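Local coordinates for protein carbohydrate deacetylase Agd3 (Neosartorya fumigata, PDB 6NWZ) that probably removes acetyl groups from N-acetylated galactosamine of galactosaminogalactan and is required for Aspergillus fumigatus biofilm formation, at residues Ala65-Asn70 and Tyr106-Glu111; Ile77-Glu82 and Asp100-Leu105; Ser39-Leu44 and Ile49-Leu54; Ala200-Asn205 and Gln211-Ile216. One frame throughout, in Å; residues are numbered along the deposited sequence.

Contact 1: Ala65-Asn70 and Tyr106-Glu111. With NAG (2-acetamido-2-deoxy-beta-D-glucopyranose), chain D.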
# COMPACT_ATOMS: atom_id res chain seq x y z
N ALA A 65 8.20 -32.22 -7.57
CA ALA A 65 9.62 -32.57 -7.66
C ALA A 65 10.44 -31.53 -6.90
O ALA A 65 10.56 -30.38 -7.33
CB ALA A 65 10.06 -32.65 -9.11
N LEU A 66 11.03 -31.94 -5.77
CA LEU A 66 11.79 -31.00 -4.95
C LEU A 66 13.12 -30.64 -5.60
O LEU A 66 13.62 -29.53 -5.40
CB LEU A 66 12.03 -31.57 -3.55
CG LEU A 66 10.80 -31.70 -2.65
CD1 LEU A 66 11.19 -32.13 -1.24
CD2 LEU A 66 10.05 -30.40 -2.60
N ASN A 67 13.70 -31.54 -6.39
CA ASN A 67 14.97 -31.25 -7.04
C ASN A 67 15.15 -32.18 -8.23
O ASN A 67 14.46 -33.19 -8.38
CB ASN A 67 16.14 -31.37 -6.07
CG ASN A 67 16.21 -32.72 -5.38
OD1 ASN A 67 15.67 -32.89 -4.28
ND2 ASN A 67 16.88 -33.68 -6.00
N SER A 68 16.11 -31.82 -9.08
CA SER A 68 16.45 -32.58 -10.28
C SER A 68 17.96 -32.57 -10.43
O SER A 68 18.55 -31.51 -10.63
CB SER A 68 15.77 -31.99 -11.52
OG SER A 68 14.39 -31.76 -11.30
N SER A 69 18.57 -33.76 -10.34
CA SER A 69 20.02 -33.92 -10.42
C SER A 69 20.72 -33.04 -9.39
O SER A 69 20.79 -33.40 -8.21
CB SER A 69 20.53 -33.61 -11.83
OG SER A 69 20.48 -32.22 -12.11
N ASN A 70 21.23 -31.89 -9.83
CA ASN A 70 21.98 -30.98 -8.97
C ASN A 70 21.32 -29.61 -8.88
O ASN A 70 21.99 -28.61 -8.61
CB ASN A 70 23.42 -30.86 -9.45
N TYR A 106 12.51 -32.43 4.87
CA TYR A 106 13.68 -32.23 5.72
C TYR A 106 14.96 -32.60 4.98
O TYR A 106 15.99 -31.94 5.13
CB TYR A 106 13.56 -33.04 7.01
CG TYR A 106 12.36 -32.69 7.86
CD1 TYR A 106 11.75 -31.45 7.78
CD2 TYR A 106 11.83 -33.62 8.75
CE1 TYR A 106 10.65 -31.13 8.56
CE2 TYR A 106 10.73 -33.32 9.54
CZ TYR A 106 10.15 -32.07 9.44
OH TYR A 106 9.06 -31.77 10.22
N ALA A 107 14.92 -33.67 4.19
CA ALA A 107 16.09 -34.08 3.42
C ALA A 107 16.46 -33.03 2.39
O ALA A 107 17.64 -32.76 2.16
CB ALA A 107 15.84 -35.43 2.75
N TYR A 108 15.45 -32.42 1.75
CA TYR A 108 15.72 -31.35 0.80
C TYR A 108 16.38 -30.16 1.48
O TYR A 108 17.33 -29.57 0.95
CB TYR A 108 14.43 -30.94 0.09
CG TYR A 108 14.61 -29.82 -0.90
CD1 TYR A 108 15.37 -30.00 -2.05
CD2 TYR A 108 14.01 -28.58 -0.70
CE1 TYR A 108 15.53 -28.97 -2.97
CE2 TYR A 108 14.17 -27.55 -1.61
CZ TYR A 108 14.93 -27.75 -2.74
OH TYR A 108 15.09 -26.72 -3.65
N GLN A 109 15.89 -29.80 2.68
CA GLN A 109 16.47 -28.68 3.41
C GLN A 109 17.96 -28.88 3.67
O GLN A 109 18.75 -27.93 3.60
CB GLN A 109 15.74 -28.47 4.74
CG GLN A 109 14.29 -28.08 4.62
CD GLN A 109 13.73 -27.58 5.94
OE1 GLN A 109 12.80 -28.16 6.49
NE2 GLN A 109 14.30 -26.50 6.45
N LEU A 110 18.36 -30.12 3.98
CA LEU A 110 19.75 -30.38 4.33
C LEU A 110 20.65 -30.38 3.10
O LEU A 110 21.70 -29.72 3.10
CB LEU A 110 19.85 -31.72 5.07
CG LEU A 110 19.33 -31.68 6.50
CD1 LEU A 110 19.30 -33.07 7.10
CD2 LEU A 110 20.19 -30.75 7.34
N GLU A 111 20.26 -31.11 2.05
CA GLU A 111 21.15 -31.25 0.89
C GLU A 111 21.33 -29.94 0.14
O GLU A 111 22.39 -29.72 -0.45
CB GLU A 111 20.60 -32.33 -0.05
CG GLU A 111 21.61 -33.40 -0.44
CD GLU A 111 22.79 -32.86 -1.21
OE1 GLU A 111 23.84 -32.58 -0.59
OE2 GLU A 111 22.67 -32.71 -2.45
C1 NAG D . 17.01 -34.97 -5.39
C2 NAG D . 17.08 -36.12 -6.41
C3 NAG D . 17.35 -37.45 -5.70
C4 NAG D . 18.58 -37.34 -4.82
C5 NAG D . 18.42 -36.17 -3.85
C6 NAG D . 19.64 -35.93 -2.99
C7 NAG D . 15.82 -36.33 -8.52
C8 NAG D . 17.16 -36.41 -9.19
N2 NAG D . 15.85 -36.19 -7.19
O3 NAG D . 17.54 -38.47 -6.67
O4 NAG D . 18.77 -38.54 -4.09
O5 NAG D . 18.20 -34.96 -4.60
O6 NAG D . 19.36 -35.00 -1.95
O7 NAG D . 14.77 -36.39 -9.14
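Leu66 lies over one face of the Tyr108 ring, and the two side chains run at a slant to each other. The evidence is in the CB atom: Leu66 CB stands 4.3 Å from the centroid of the Tyr108 ring, 23° off the ring normal, which makes a CH-pi contact displaced toward the rim. One branch turns to the root of the ring, with Leu66 CD1 3.7 Å from Tyr108 CB. The ring reaches this position because Tyr108 CG is anti to the backbone N (chi1 179°), which swings it out from helix 99-112 toward Leu66. Its hydroxyl, still near Leu66 O, hydrogen-bonds to the backbone O of Tyr74.

Here helix 99-112 packs on the short antiparallel strand pair 67-68 and 71-72, within the part of the protein that belongs to the CBM87 carbohydrate-binding family. The first of these strands bears the glycan, and Asn67-Ser68-Ser69 forms the N-glycosylation sequon.

Asn67 meets the tyrosine obliquely through its carbonyl oxygen, with Asn67 OD1 3.7 Å from Tyr108 CD1. The amide nitrogen is committed to the glycan: Asn67 ND2 is bonded to NAG C1 at 1.4 Å. A chi1 of 55° sets the amide between the backbone N and carbonyl carbon of Asn67, while CB stays close to the Tyr108 ring. The attached sugar lies near residues of both segments, its acetyl methyl on the side of Ser69, which is poorly ordered, and its hydroxymethyl arm on the side of Glu111 in the helix.

Contact 2: Ile77-Glu82 and Asp100-Leu105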
# COMPACT_ATOMS: atom_id res chain seq x y z
N ILE A 77 10.36 -23.05 1.94
CA ILE A 77 9.12 -23.78 2.16
C ILE A 77 8.37 -23.10 3.29
O ILE A 77 8.95 -22.78 4.33
CB ILE A 77 9.37 -25.26 2.48
CG1 ILE A 77 10.34 -25.88 1.46
CG2 ILE A 77 8.06 -26.01 2.51
CD1 ILE A 77 10.95 -27.20 1.89
N VAL A 78 7.07 -22.87 3.08
CA VAL A 78 6.19 -22.30 4.10
C VAL A 78 5.02 -23.25 4.27
O VAL A 78 4.37 -23.63 3.29
CB VAL A 78 5.69 -20.90 3.72
CG1 VAL A 78 5.18 -20.17 4.95
CG2 VAL A 78 6.79 -20.10 3.03
N VAL A 79 4.75 -23.64 5.51
CA VAL A 79 3.67 -24.56 5.83
C VAL A 79 2.80 -23.93 6.91
O VAL A 79 3.31 -23.50 7.95
CB VAL A 79 4.19 -25.93 6.31
CG1 VAL A 79 3.06 -26.96 6.28
CG2 VAL A 79 5.37 -26.37 5.46
N ALA A 80 1.49 -23.89 6.66
CA ALA A 80 0.54 -23.27 7.57
C ALA A 80 -0.19 -24.35 8.35
O ALA A 80 -0.84 -25.22 7.76
CB ALA A 80 -0.44 -22.40 6.80
N ALA A 81 -0.08 -24.30 9.68
CA ALA A 81 -0.81 -25.18 10.59
C ALA A 81 -0.48 -26.66 10.38
O ALA A 81 -1.31 -27.53 10.66
CB ALA A 81 -2.33 -24.95 10.48
N GLU A 82 0.73 -26.94 9.89
CA GLU A 82 1.19 -28.31 9.63
C GLU A 82 0.23 -29.10 8.74
O GLU A 82 0.23 -30.34 8.80
CB GLU A 82 1.42 -29.08 10.94
CG GLU A 82 2.63 -28.64 11.73
CD GLU A 82 2.66 -29.24 13.12
OE1 GLU A 82 1.77 -28.91 13.94
OE2 GLU A 82 3.56 -30.05 13.40
N ASP A 100 6.76 -39.90 5.68
CA ASP A 100 7.79 -39.97 4.65
C ASP A 100 7.84 -38.68 3.83
O ASP A 100 8.93 -38.27 3.40
CB ASP A 100 7.55 -41.18 3.74
CG ASP A 100 8.58 -41.29 2.63
OD1 ASP A 100 8.37 -40.68 1.56
OD2 ASP A 100 9.61 -41.97 2.83
N GLN A 101 6.70 -38.03 3.63
CA GLN A 101 6.69 -36.76 2.90
C GLN A 101 7.40 -35.67 3.70
O GLN A 101 8.15 -34.87 3.13
CB GLN A 101 5.26 -36.35 2.57
CG GLN A 101 4.55 -37.32 1.64
CD GLN A 101 3.22 -36.79 1.15
OE1 GLN A 101 2.31 -36.53 1.94
NE2 GLN A 101 3.09 -36.63 -0.16
N TRP A 102 7.17 -35.61 5.01
CA TRP A 102 7.87 -34.63 5.83
C TRP A 102 9.37 -34.88 5.85
O TRP A 102 10.16 -33.94 5.94
CB TRP A 102 7.31 -34.64 7.26
CG TRP A 102 6.07 -33.83 7.41
CD1 TRP A 102 4.79 -34.30 7.46
CD2 TRP A 102 5.97 -32.41 7.53
NE1 TRP A 102 3.90 -33.26 7.60
CE2 TRP A 102 4.61 -32.09 7.65
CE3 TRP A 102 6.91 -31.37 7.56
CZ2 TRP A 102 4.16 -30.78 7.80
CZ3 TRP A 102 6.47 -30.07 7.70
CH2 TRP A 102 5.10 -29.78 7.82
N ASN A 103 9.79 -36.15 5.75
CA ASN A 103 11.21 -36.46 5.72
C ASN A 103 11.84 -36.06 4.38
O ASN A 103 13.00 -35.65 4.35
CB ASN A 103 11.44 -37.94 6.01
CG ASN A 103 11.20 -38.29 7.47
OD1 ASN A 103 11.37 -37.45 8.35
ND2 ASN A 103 10.82 -39.54 7.72
N GLN A 104 11.09 -36.18 3.28
CA GLN A 104 11.58 -35.66 2.01
C GLN A 104 11.84 -34.16 2.10
O GLN A 104 12.85 -33.66 1.58
CB GLN A 104 10.59 -35.96 0.89
CG GLN A 104 10.31 -37.44 0.66
CD GLN A 104 9.27 -37.66 -0.42
OE1 GLN A 104 9.39 -37.13 -1.52
NE2 GLN A 104 8.24 -38.43 -0.11
N LEU A 105 10.93 -33.43 2.75
CA LEU A 105 11.12 -31.99 2.90
C LEU A 105 12.34 -31.69 3.77
O LEU A 105 13.13 -30.79 3.45
CB LEU A 105 9.86 -31.35 3.48
CG LEU A 105 8.60 -31.46 2.63
CD1 LEU A 105 7.41 -30.86 3.35
CD2 LEU A 105 8.80 -30.79 1.28
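Val79 and Trp102 approach from opposite directions, the valine projecting from strand 76-80 and the indole from helix 99-112. Val79 CG1, placed anti to the backbone N by a chi1 of -165°, comes obliquely within 3.8 Å of Trp102 CH2. The second branch is a little farther off, Val79 CG2 lying 4.2 Å from Trp102 CH2. For the tryptophan, chi1 of -82° puts CG beside its own backbone N and lets the six-membered ring reach the strand.

This is helix-on-sheet packing in the CBM87 part of the protein: strand 76-80 runs parallel to its neighbours 22-31 and 115-119, and helix 99-112 lies across their side chains. Leu105, one turn on from Trp102, lays its CD1 over one face of the indole, 4.2 Å above the plane. Its other methyl turns to the strand, where Leu105 CD2 is 4.2 Å from Ile77 CD1.

Farther along the chain, the Glu82 carbonyl approaches the indole at its edge, near the ring plane, with Glu82 O 4.1 Å from Trp102 CZ2. The hydroxyl of Ser95 hydrogen-bonds to both that carbonyl and Trp102 NE1.

Contact 3: Ser39-Leu44 and Ile49-Leu54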
# COMPACT_ATOMS: atom_id res chain seq x y z
N SER A 39 -2.56 -16.26 3.67
CA SER A 39 -1.78 -15.58 4.70
C SER A 39 -0.28 -15.71 4.49
O SER A 39 0.48 -14.99 5.14
CB SER A 39 -2.16 -16.12 6.09
OG SER A 39 -3.49 -15.77 6.42
N ALA A 40 0.15 -16.59 3.59
CA ALA A 40 1.55 -16.69 3.19
C ALA A 40 1.83 -16.13 1.81
O ALA A 40 2.91 -15.57 1.59
CB ALA A 40 2.02 -18.15 3.23
N THR A 41 0.89 -16.25 0.87
CA THR A 41 1.13 -15.80 -0.49
C THR A 41 0.95 -14.30 -0.65
O THR A 41 1.56 -13.70 -1.54
CB THR A 41 0.21 -16.54 -1.46
OG1 THR A 41 -1.16 -16.32 -1.09
CG2 THR A 41 0.49 -18.04 -1.43
N SER A 42 0.11 -13.68 0.19
CA SER A 42 -0.10 -12.24 0.09
C SER A 42 1.19 -11.47 0.33
O SER A 42 1.47 -10.48 -0.36
CB SER A 42 -1.18 -11.80 1.08
OG SER A 42 -0.79 -12.02 2.43
N GLY A 43 2.00 -11.91 1.30
CA GLY A 43 3.26 -11.24 1.55
C GLY A 43 4.26 -11.45 0.44
O GLY A 43 4.95 -10.51 0.02
N LEU A 44 4.37 -12.69 -0.06
CA LEU A 44 5.25 -12.95 -1.19
C LEU A 44 4.79 -12.18 -2.42
O LEU A 44 5.62 -11.64 -3.17
CB LEU A 44 5.30 -14.45 -1.47
CG LEU A 44 5.79 -15.34 -0.33
CD1 LEU A 44 5.56 -16.79 -0.67
CD2 LEU A 44 7.26 -15.09 -0.04
N ILE A 49 7.82 -11.87 -4.95
CA ILE A 49 8.63 -13.08 -4.87
C ILE A 49 7.88 -14.24 -5.52
O ILE A 49 6.75 -14.55 -5.11
CB ILE A 49 8.98 -13.40 -3.40
CG1 ILE A 49 9.97 -12.37 -2.87
CG2 ILE A 49 9.51 -14.82 -3.28
CD1 ILE A 49 10.18 -12.43 -1.38
N PRO A 50 8.46 -14.89 -6.52
CA PRO A 50 7.78 -16.03 -7.15
C PRO A 50 7.56 -17.16 -6.16
O PRO A 50 8.43 -17.49 -5.36
CB PRO A 50 8.75 -16.44 -8.27
CG PRO A 50 9.55 -15.22 -8.55
CD PRO A 50 9.69 -14.51 -7.24
N TYR A 51 6.37 -17.76 -6.23
CA TYR A 51 5.99 -18.81 -5.30
C TYR A 51 5.09 -19.82 -6.00
O TYR A 51 4.48 -19.52 -7.03
CB TYR A 51 5.26 -18.24 -4.07
CG TYR A 51 3.97 -17.52 -4.40
CD1 TYR A 51 2.76 -18.20 -4.45
CD2 TYR A 51 3.97 -16.15 -4.66
CE1 TYR A 51 1.59 -17.55 -4.76
CE2 TYR A 51 2.79 -15.49 -4.96
CZ TYR A 51 1.61 -16.19 -5.01
OH TYR A 51 0.44 -15.53 -5.31
N THR A 52 5.02 -21.01 -5.42
CA THR A 52 4.13 -22.08 -5.89
C THR A 52 3.28 -22.53 -4.71
O THR A 52 3.79 -22.74 -3.61
CB THR A 52 4.93 -23.26 -6.46
OG1 THR A 52 5.76 -22.80 -7.53
CG2 THR A 52 3.99 -24.33 -6.98
N THR A 53 1.98 -22.69 -4.95
CA THR A 53 1.04 -23.07 -3.90
C THR A 53 0.67 -24.54 -4.04
O THR A 53 0.23 -24.97 -5.11
CB THR A 53 -0.22 -22.20 -3.94
OG1 THR A 53 0.14 -20.82 -3.77
CG2 THR A 53 -1.16 -22.60 -2.82
N LEU A 54 0.84 -25.30 -2.96
CA LEU A 54 0.46 -26.71 -2.90
C LEU A 54 -0.61 -26.87 -1.83
O LEU A 54 -0.35 -26.67 -0.64
CB LEU A 54 1.67 -27.59 -2.58
CG LEU A 54 1.37 -29.05 -2.23
CD1 LEU A 54 0.80 -29.79 -3.42
CD2 LEU A 54 2.62 -29.74 -1.72
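Leu44 packs into the angle between Ile49 and Tyr51, and with Ile49 it forms the buried end of the contact. One of its methyls, Leu44 CD2, lies 4.0 Å from Ile49 CG2, while the other, Leu44 CD1, reaches Tyr51 CB at 3.7 Å. The two branches thus divide between two residues of the incoming chain. A backbone bond closes the same corner: Ile49 N donates to Leu44 O at 2.8 Å with an N-H...O angle of 148°. Leu44 and Ile49 also touch Ile27 of strand 22-31, and Ile49 meets Ile234 of helix 224-237.

The arrangement belongs to a beta-alpha-beta unit formed by strand 22-31, helix 34-47 and strand 51-55, the two strands being parallel. The helix segment and strand 51-54 accordingly run almost antiparallel, at 169°, with axes 9.8 Å apart at closest approach.

Close packing continues from Leu44 onto Thr41, although Thr41 and Tyr51 are themselves partly exposed. Tyr51 holds its ring between its backbone N and carbonyl carbon (chi1 61°), which directs it back along the helix flank to Thr41. The two side chains cross at about a right angle, and Thr41 CG2 meets Tyr51 CE1 at 3.5 Å, neither squarely over the face nor at the edge; Thr41 CB lies against the same part of the ring. Thr41 OG1 bonds to Ala37 O in the helix, while CG2 lies toward the ring. At exposed Thr53 the contact thins to a single touch, Thr53 OG1 lying 3.7 Å from Thr41 CG2 and at the edge of the Tyr51 ring, in its plane.

Contact 4: Ala200-Asn205 and Gln211-Ile216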
# COMPACT_ATOMS: atom_id res chain seq x y z
N ALA A 200 7.00 -16.64 21.76
CA ALA A 200 6.02 -16.51 20.69
C ALA A 200 6.50 -17.02 19.35
O ALA A 200 5.68 -17.48 18.55
CB ALA A 200 5.60 -15.04 20.54
N ALA A 201 7.79 -16.94 19.06
CA ALA A 201 8.33 -17.47 17.82
C ALA A 201 9.78 -17.87 18.06
O ALA A 201 10.48 -17.28 18.88
CB ALA A 201 8.23 -16.45 16.68
N VAL A 202 10.22 -18.90 17.33
CA VAL A 202 11.54 -19.49 17.52
C VAL A 202 12.20 -19.69 16.17
O VAL A 202 11.57 -19.63 15.11
CB VAL A 202 11.49 -20.83 18.28
CG1 VAL A 202 10.91 -20.65 19.68
CG2 VAL A 202 10.68 -21.87 17.50
N ILE A 203 13.51 -19.94 16.22
CA ILE A 203 14.28 -20.43 15.08
C ILE A 203 14.98 -21.71 15.52
O ILE A 203 15.66 -21.73 16.55
CB ILE A 203 15.32 -19.40 14.59
CG1 ILE A 203 14.63 -18.19 13.94
CG2 ILE A 203 16.25 -20.03 13.59
CD1 ILE A 203 15.62 -17.21 13.34
N ASN A 204 14.80 -22.77 14.74
CA ASN A 204 15.35 -24.07 15.06
C ASN A 204 16.56 -24.36 14.19
O ASN A 204 16.60 -23.98 13.01
CB ASN A 204 14.31 -25.18 14.87
CG ASN A 204 13.06 -24.95 15.69
OD1 ASN A 204 11.97 -24.83 15.14
ND2 ASN A 204 13.22 -24.91 17.00
N ASN A 205 17.55 -25.03 14.77
CA ASN A 205 18.67 -25.58 14.02
C ASN A 205 18.80 -27.04 14.46
O ASN A 205 19.39 -27.33 15.50
CB ASN A 205 19.96 -24.80 14.27
CG ASN A 205 21.09 -25.24 13.37
OD1 ASN A 205 21.34 -26.43 13.20
ND2 ASN A 205 21.76 -24.27 12.76
N GLN A 211 14.77 -23.79 10.64
CA GLN A 211 13.32 -23.65 10.63
C GLN A 211 12.93 -22.45 11.49
O GLN A 211 13.55 -22.20 12.52
CB GLN A 211 12.66 -24.93 11.17
CG GLN A 211 11.14 -24.89 11.23
CD GLN A 211 10.55 -26.19 11.74
OE1 GLN A 211 10.01 -26.99 10.97
NE2 GLN A 211 10.66 -26.42 13.04
N MET A 212 11.92 -21.71 11.04
CA MET A 212 11.35 -20.61 11.81
C MET A 212 9.89 -20.94 12.08
O MET A 212 9.12 -21.20 11.14
CB MET A 212 11.49 -19.28 11.07
CG MET A 212 10.77 -18.12 11.74
SD MET A 212 11.04 -16.50 10.98
CE MET A 212 12.74 -16.16 11.43
N ALA A 213 9.51 -20.95 13.36
CA ALA A 213 8.19 -21.40 13.79
C ALA A 213 7.48 -20.29 14.55
O ALA A 213 8.05 -19.71 15.49
CB ALA A 213 8.28 -22.65 14.66
N PHE A 214 6.24 -20.00 14.17
CA PHE A 214 5.42 -18.98 14.81
C PHE A 214 4.27 -19.66 15.55
O PHE A 214 3.44 -20.34 14.93
CB PHE A 214 4.87 -17.99 13.78
CG PHE A 214 5.87 -16.96 13.33
CD1 PHE A 214 6.75 -17.22 12.30
CD2 PHE A 214 5.91 -15.71 13.93
CE1 PHE A 214 7.66 -16.27 11.88
CE2 PHE A 214 6.82 -14.75 13.52
CZ PHE A 214 7.70 -15.04 12.49
N PHE A 215 4.22 -19.48 16.87
CA PHE A 215 3.16 -20.03 17.71
C PHE A 215 1.94 -19.13 17.77
O PHE A 215 1.33 -18.95 18.82
CB PHE A 215 3.71 -20.29 19.11
CG PHE A 215 4.93 -21.16 19.14
CD1 PHE A 215 5.00 -22.31 18.37
CD2 PHE A 215 6.03 -20.81 19.92
CE1 PHE A 215 6.13 -23.11 18.39
CE2 PHE A 215 7.16 -21.61 19.95
CZ PHE A 215 7.21 -22.76 19.18
N ILE A 216 1.56 -18.53 16.63
CA ILE A 216 0.42 -17.64 16.55
C ILE A 216 -0.18 -17.76 15.16
O ILE A 216 0.54 -18.05 14.19
CB ILE A 216 0.81 -16.18 16.88
CG1 ILE A 216 -0.40 -15.25 16.82
CG2 ILE A 216 1.92 -15.68 15.95
CD1 ILE A 216 -0.10 -13.84 17.26
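Ala201 and Phe214 face each other in a beta hairpin of strands 198-206 and 209-214, where the alanine fits under the phenylalanine. Ala201 CB sits 4.1 Å from the centroid of the Phe214 ring and 27° off its normal, so the small residue fills the space below the ring face as a CH-pi contact. On the same side of the sheet Met212 is extended and then bent at chi3 (-72°), which brings its CE to 3.6 Å from Ile203 CD1. Trp233 and Trp236 of helix 224-237 pack onto this surface.

The other side pairs bulk with smallness too. Val202 CG2 abuts Ala213 CB at 3.8 Å, and the flanking Phe215 ring crosses Val202 at about a right angle, with Phe215 CE2 3.9 Å from Val202 CG1. The backbones are joined by two hydrogen-bonded pairs, Val202 with Ala213 and Asn204 with Gln211, plus Phe215 N to Ala200 O.

Near the turn, buried Asn204 and Gln211 lie side by side. Asn204 ND2 bonds to Thr182 OG1 and Phe127 O, Gln211 OE1 accepts from Gln118 NE2, and Gln211 NE2 donates to Lys126 O. The amide planes of Asn204 and Gln211 stand 72° apart, and Gln211 NE2 also donates to Asn204 OD1 at 2.9 Å.

All four contacts lie within the CBM87 part of the protein. Along the chain contact 3 closes first, contact 2 is nested inside the loop closed by contact 1, and contact 4 follows. Contacts 1 and 2 share helix 99-112, have centres about 13 Å apart and touch where Leu66 CD1 meets Leu105 CD2 at 3.7 Å, so the two contacts adjoin through leucine packing on one helix. Contact 3, centred about 15 Å from contact 2, reaches it where Ala40 meets Val78. Contact 4 is centred about 14 Å from contact 2 without touching it; its strand 209-214 pairs with strand 115-119, the neighbour of strand 76-80, and strand 209-214 carries zinc-binding Glu210.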